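One contact in two related proteins. Structure 1 is phosphoserine aminotransferase from Bacillus circulans, which catalyses the reversible, pyridoxal-phosphate-dependent transfer of an amino group between glutamate and 3-phosphohydroxypyruvate, giving phosphoserine on the way to serine: PDB 1BT4 (chain A, 2.30 Å), residues G171-D176 and N185-V190. Structure 2 is phosphoserine aminotransferase from Bacillus alcalophilus: PDB 2BI1 (chain B, 1.69 Å), residues A171-D176 and N185-I190. Both blocks share one frame: the second was fitted to the first on N, CA, C and O of the twelve residues, RMSD 0.21 Å. Numbering follows each deposited sequence.

Structure 1 (1BT4); sequences GDMSSD and NQFGLV. With PLP (pyridoxal-5'-phosphate), chain C.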
# COMPACT_ATOMS: atom_id res chain seq x y z
N GLY A 171 6.94 8.65 18.08
CA GLY A 171 7.18 7.26 18.42
C GLY A 171 6.74 6.21 17.42
O GLY A 171 5.62 6.24 16.90
N ASP A 172 7.65 5.29 17.14
CA ASP A 172 7.38 4.18 16.23
C ASP A 172 6.68 3.11 17.07
O ASP A 172 7.30 2.49 17.95
CB ASP A 172 8.70 3.64 15.67
CG ASP A 172 8.51 2.52 14.67
OD1 ASP A 172 7.38 1.98 14.53
OD2 ASP A 172 9.51 2.17 14.01
N MET A 173 5.38 2.94 16.83
CA MET A 173 4.60 1.96 17.58
C MET A 173 4.10 0.83 16.70
O MET A 173 3.09 0.20 17.01
CB MET A 173 3.40 2.63 18.26
CG MET A 173 3.78 3.56 19.40
SD MET A 173 2.33 4.27 20.20
CE MET A 173 3.07 5.08 21.65
N SER A 174 4.85 0.54 15.63
CA SER A 174 4.48 -0.53 14.71
C SER A 174 4.08 -1.82 15.40
O SER A 174 3.00 -2.35 15.14
CB SER A 174 5.61 -0.81 13.72
OG SER A 174 5.88 0.31 12.90
N SER A 175 4.90 -2.29 16.34
CA SER A 175 4.62 -3.55 17.01
C SER A 175 3.83 -3.55 18.32
O SER A 175 3.57 -4.62 18.87
CB SER A 175 5.90 -4.40 17.13
OG SER A 175 6.87 -3.77 17.93
N ASP A 176 3.45 -2.39 18.85
CA ASP A 176 2.66 -2.41 20.08
C ASP A 176 1.48 -1.45 20.13
O ASP A 176 0.79 -1.36 21.15
CB ASP A 176 3.53 -2.32 21.35
CG ASP A 176 4.02 -0.91 21.65
OD1 ASP A 176 3.86 0.01 20.81
OD2 ASP A 176 4.59 -0.72 22.75
N ASN A 185 -1.65 12.64 24.24
CA ASN A 185 -1.29 14.04 24.41
C ASN A 185 0.20 14.23 24.61
O ASN A 185 0.73 15.32 24.38
CB ASN A 185 -2.08 14.65 25.58
CG ASN A 185 -3.57 14.71 25.30
OD1 ASN A 185 -4.01 15.28 24.30
ND2 ASN A 185 -4.36 14.11 26.19
N GLN A 186 0.88 13.18 25.05
CA GLN A 186 2.33 13.24 25.25
C GLN A 186 3.08 13.28 23.91
O GLN A 186 4.22 13.75 23.85
CB GLN A 186 2.83 11.99 25.99
CG GLN A 186 2.60 11.97 27.47
CD GLN A 186 3.31 10.80 28.11
OE1 GLN A 186 2.95 9.65 27.88
NE2 GLN A 186 4.36 11.08 28.88
N PHE A 187 2.45 12.78 22.85
CA PHE A 187 3.06 12.72 21.53
C PHE A 187 2.62 13.77 20.54
O PHE A 187 1.51 14.29 20.60
CB PHE A 187 2.81 11.35 20.90
CG PHE A 187 3.51 10.22 21.59
CD1 PHE A 187 3.00 9.69 22.77
CD2 PHE A 187 4.68 9.67 21.06
CE1 PHE A 187 3.63 8.63 23.41
CE2 PHE A 187 5.32 8.61 21.69
CZ PHE A 187 4.80 8.09 22.87
N GLY A 188 3.51 14.04 19.59
CA GLY A 188 3.21 14.98 18.54
C GLY A 188 2.81 14.13 17.34
O GLY A 188 1.86 14.45 16.62
N LEU A 189 3.54 13.03 17.16
CA LEU A 189 3.29 12.12 16.06
C LEU A 189 3.60 10.68 16.46
O LEU A 189 4.69 10.37 16.96
CB LEU A 189 4.11 12.52 14.83
CG LEU A 189 3.75 11.89 13.48
CD1 LEU A 189 4.26 12.76 12.37
CD2 LEU A 189 4.29 10.49 13.35
N VAL A 190 2.62 9.81 16.24
CA VAL A 190 2.71 8.38 16.52
C VAL A 190 2.47 7.64 15.20
O VAL A 190 1.60 8.03 14.43
CB VAL A 190 1.65 7.98 17.58
CG1 VAL A 190 1.28 6.51 17.45
CG2 VAL A 190 2.17 8.26 18.97
N1 PLP C . 9.58 -0.26 12.94
C2 PLP C . 9.11 -1.15 13.84
C2A PLP C . 9.26 -0.87 15.30
C3 PLP C . 8.49 -2.31 13.34
O3 PLP C . 8.03 -3.24 14.19
C4 PLP C . 8.37 -2.51 11.95
C4A PLP C . 7.58 -3.70 11.47
C5 PLP C . 8.90 -1.53 11.06
C6 PLP C . 9.49 -0.42 11.59
C5A PLP C . 8.92 -1.68 9.53
O4P PLP C . 7.60 -1.77 9.01
P PLP C . 7.46 -1.94 7.41
O1P PLP C . 5.99 -1.78 7.09
O2P PLP C . 8.14 -3.23 7.06
O3P PLP C . 8.26 -0.76 6.78

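Structure 2 (2BI1); sequences ADMSSD and NQFGMI. With PLP (pyridoxal-5'-phosphate), chain D.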
# COMPACT_ATOMS: atom_id res chain seq x y z
N ALA B 171 6.83 8.65 18.03
CA ALA B 171 7.13 7.24 18.33
C ALA B 171 6.78 6.27 17.21
O ALA B 171 5.64 6.35 16.73
CB ALA B 171 6.35 6.82 19.57
N ASP B 172 7.70 5.39 16.87
CA ASP B 172 7.41 4.23 16.04
C ASP B 172 6.74 3.18 16.93
O ASP B 172 7.43 2.48 17.69
CB ASP B 172 8.68 3.69 15.41
CG ASP B 172 8.50 2.44 14.58
OD1 ASP B 172 7.34 1.96 14.49
OD2 ASP B 172 9.53 1.96 14.04
N MET B 173 5.41 3.09 16.82
CA MET B 173 4.69 2.10 17.64
C MET B 173 4.19 0.91 16.82
O MET B 173 3.21 0.32 17.24
CB MET B 173 3.52 2.77 18.34
CG MET B 173 3.94 3.85 19.34
SD MET B 173 2.54 4.36 20.36
CE MET B 173 3.35 5.50 21.50
N SER B 174 4.84 0.60 15.71
CA SER B 174 4.41 -0.46 14.80
C SER B 174 4.00 -1.73 15.54
O SER B 174 2.94 -2.31 15.26
CB SER B 174 5.54 -0.78 13.81
OG SER B 174 5.81 0.34 12.96
N SER B 175 4.84 -2.19 16.50
CA SER B 175 4.53 -3.52 17.05
C SER B 175 3.83 -3.50 18.40
O SER B 175 3.67 -4.60 18.95
CB SER B 175 5.81 -4.38 17.11
OG SER B 175 6.88 -3.66 17.70
N ASP B 176 3.40 -2.36 18.94
CA ASP B 176 2.54 -2.39 20.13
C ASP B 176 1.41 -1.37 20.13
O ASP B 176 0.71 -1.21 21.14
CB ASP B 176 3.36 -2.23 21.42
CG ASP B 176 3.86 -0.81 21.62
OD1 ASP B 176 3.79 0.08 20.74
OD2 ASP B 176 4.38 -0.62 22.74
N ASN B 185 -1.74 12.53 24.07
CA ASN B 185 -1.24 13.91 24.06
C ASN B 185 0.18 14.01 24.59
O ASN B 185 0.76 15.11 24.64
CB ASN B 185 -2.25 14.83 24.74
CG ASN B 185 -2.42 14.58 26.22
OD1 ASN B 185 -1.50 14.09 26.86
ND2 ASN B 185 -3.59 14.93 26.74
N GLN B 186 0.81 12.90 24.95
CA GLN B 186 2.24 12.96 25.24
C GLN B 186 3.04 13.14 23.95
O GLN B 186 4.22 13.49 24.01
CB GLN B 186 2.70 11.68 25.94
CG GLN B 186 2.27 11.55 27.39
CD GLN B 186 3.00 10.42 28.11
OE1 GLN B 186 2.57 9.26 28.00
NE2 GLN B 186 4.07 10.74 28.83
N PHE B 187 2.38 12.88 22.80
CA PHE B 187 3.13 12.84 21.54
C PHE B 187 2.70 13.89 20.52
O PHE B 187 1.55 14.30 20.51
CB PHE B 187 2.95 11.47 20.86
CG PHE B 187 3.22 10.30 21.81
CD1 PHE B 187 2.23 9.84 22.65
CD2 PHE B 187 4.48 9.72 21.80
CE1 PHE B 187 2.48 8.79 23.51
CE2 PHE B 187 4.73 8.65 22.65
CZ PHE B 187 3.73 8.20 23.48
N GLY B 188 3.64 14.26 19.67
CA GLY B 188 3.40 15.07 18.48
C GLY B 188 2.97 14.19 17.30
O GLY B 188 2.18 14.57 16.44
N MET B 189 3.50 12.97 17.26
CA MET B 189 3.13 12.01 16.22
C MET B 189 3.45 10.58 16.63
O MET B 189 4.49 10.26 17.20
CB MET B 189 3.90 12.33 14.93
CG MET B 189 3.34 11.70 13.66
SD MET B 189 4.42 12.07 12.25
CE MET B 189 6.02 11.76 12.96
N ILE B 190 2.54 9.68 16.28
CA ILE B 190 2.70 8.24 16.48
C ILE B 190 2.52 7.57 15.13
O ILE B 190 1.57 7.97 14.46
CB ILE B 190 1.64 7.74 17.47
CG1 ILE B 190 1.91 8.18 18.92
CG2 ILE B 190 1.47 6.23 17.43
CD1 ILE B 190 0.66 8.00 19.77
N1 PLP D . 9.29 -0.38 12.82
C2 PLP D . 8.96 -1.39 13.67
C2A PLP D . 9.10 -1.22 15.19
C3 PLP D . 8.54 -2.59 13.17
O3 PLP D . 8.28 -3.58 14.07
C4 PLP D . 8.46 -2.76 11.81
C4A PLP D . 7.77 -4.00 11.19
C5 PLP D . 8.87 -1.76 10.96
C6 PLP D . 9.28 -0.56 11.46
C5A PLP D . 8.84 -1.97 9.43
O4P PLP D . 7.55 -1.66 8.91
P PLP D . 7.31 -1.73 7.33
O1P PLP D . 7.79 -3.06 6.94
O2P PLP D . 8.14 -0.61 6.80
O3P PLP D . 5.87 -1.52 7.15

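Structure 1 (1BT4)
Gly171 and Val190 pair as neighbours in parallel strands 169-172 and 189-193 of the large mixed sheet of this class-V aminotransferase, and Gly171 N donates to Leu189 O at 3.0 Å. Beside this pair the Phe187 ring lies next to Gly171, with CD2 of Phe187 3.9 Å from Gly171 N. Met173, its chain extended beyond CG (chi2 -178°), reaches across to segment 185-190: its CE lies 3.7 Å from Phe187 CZ, and its SD packs 3.7 Å from Val190 CG1. Leu189 packs on Phe87 of helix 75-87 and on Val206 and Val208 of strand 204-209. At the C-terminal end of strand 169-172 the chain lines the pyridoxal phosphate pocket. Asp172 OD2 stands 2.7 Å from N1 of pyridoxal phosphate, consistent with the protonated pyridine nitrogen usual in such aminotransferases. Asp172 OD1 accepts twice from Ser174, from OG at 2.8 Å on its syn lone pair and from the backbone N in an Asx turn, which should hold the carboxylate in its rotation. Ser174 CB packs against the pyridine ring.

Structure 2 (2BI1)
Ala171 and Ile190 pair as neighbours in parallel strands, and Ala171 N donates to Met189 O at 3.0 Å. Beside this pair the Phe187 ring lies next to Ala171, whose CB is 3.9 Å from Phe187 CE2. Met173, its chain extended beyond CG (chi2 -169°), reaches across to segment 185-190: its CE lies 3.4 Å from Phe187 CZ, and its SD packs 3.6 Å from Ile190 CG2. With Ile190 CG1 anti to the carbonyl carbon (chi1 -72°) and the chain extended beyond it (chi2 164°), Ile190 CD1 reaches 4.1 Å from Met173 CE. In the conformer given, Met189 packs on Leu83 of helix 75-87 and on Val206 and Val208 of strand 204-209. Asp172 OD2 stands 2.6 Å from N1 of pyridoxal phosphate, consistent with the protonated pyridine nitrogen usual in such aminotransferases. Asp172 OD1 accepts twice from Ser174, from OG at 2.7 Å on its syn lone pair and from the backbone N in an Asx turn, which should hold the carboxylate in its rotation. Ser174 CB packs against the pyridine ring.

Comparison
Both structures keep the parallel pairing, with the bond from Gly171(A) N to Leu189(A) O recurring from Ala171(B) N to Met189(B) O, and both bind pyridoxal phosphate here. Asp172(A), Met173(A), Ser174(A) and Ser175(A) hold their places in the second structure, and the two bonds from Ser174(A) to Asp172(A) OD1 recur from Ser174(B) to Asp172(B) OD1. The differences lie in the apolar packing between the strands. At Gly171(A) there is no side chain; Ala171(B) adds a buried methyl, whose CB lies 3.8 Å from Met173(B) CE and 3.9 Å from Phe187(B) CE2, two side-chain contacts absent from the first structure. The comparable CA atoms coincide within the error, so no backbone shift accompanies the methyl. At the next exchange, CG1 of Val190(A) and CG2 of Ile190(B) are 0.3 Å apart after superposition, and CG2 of Val190(A) falls as close to CG1 of Ile190(B). Val190(A) touches Met173(A) and Phe187(A), as Ile190(B) touches Met173(B) and Phe187(B). What Ile190(B) brings in addition is CD1, which has no counterpart in Val190(A) and gives the second structure more buried carbon beside Met173(B). Position 189 is a branched apolar side chain in Leu189(A) and an unbranched, sulfur-containing one in Met189(B).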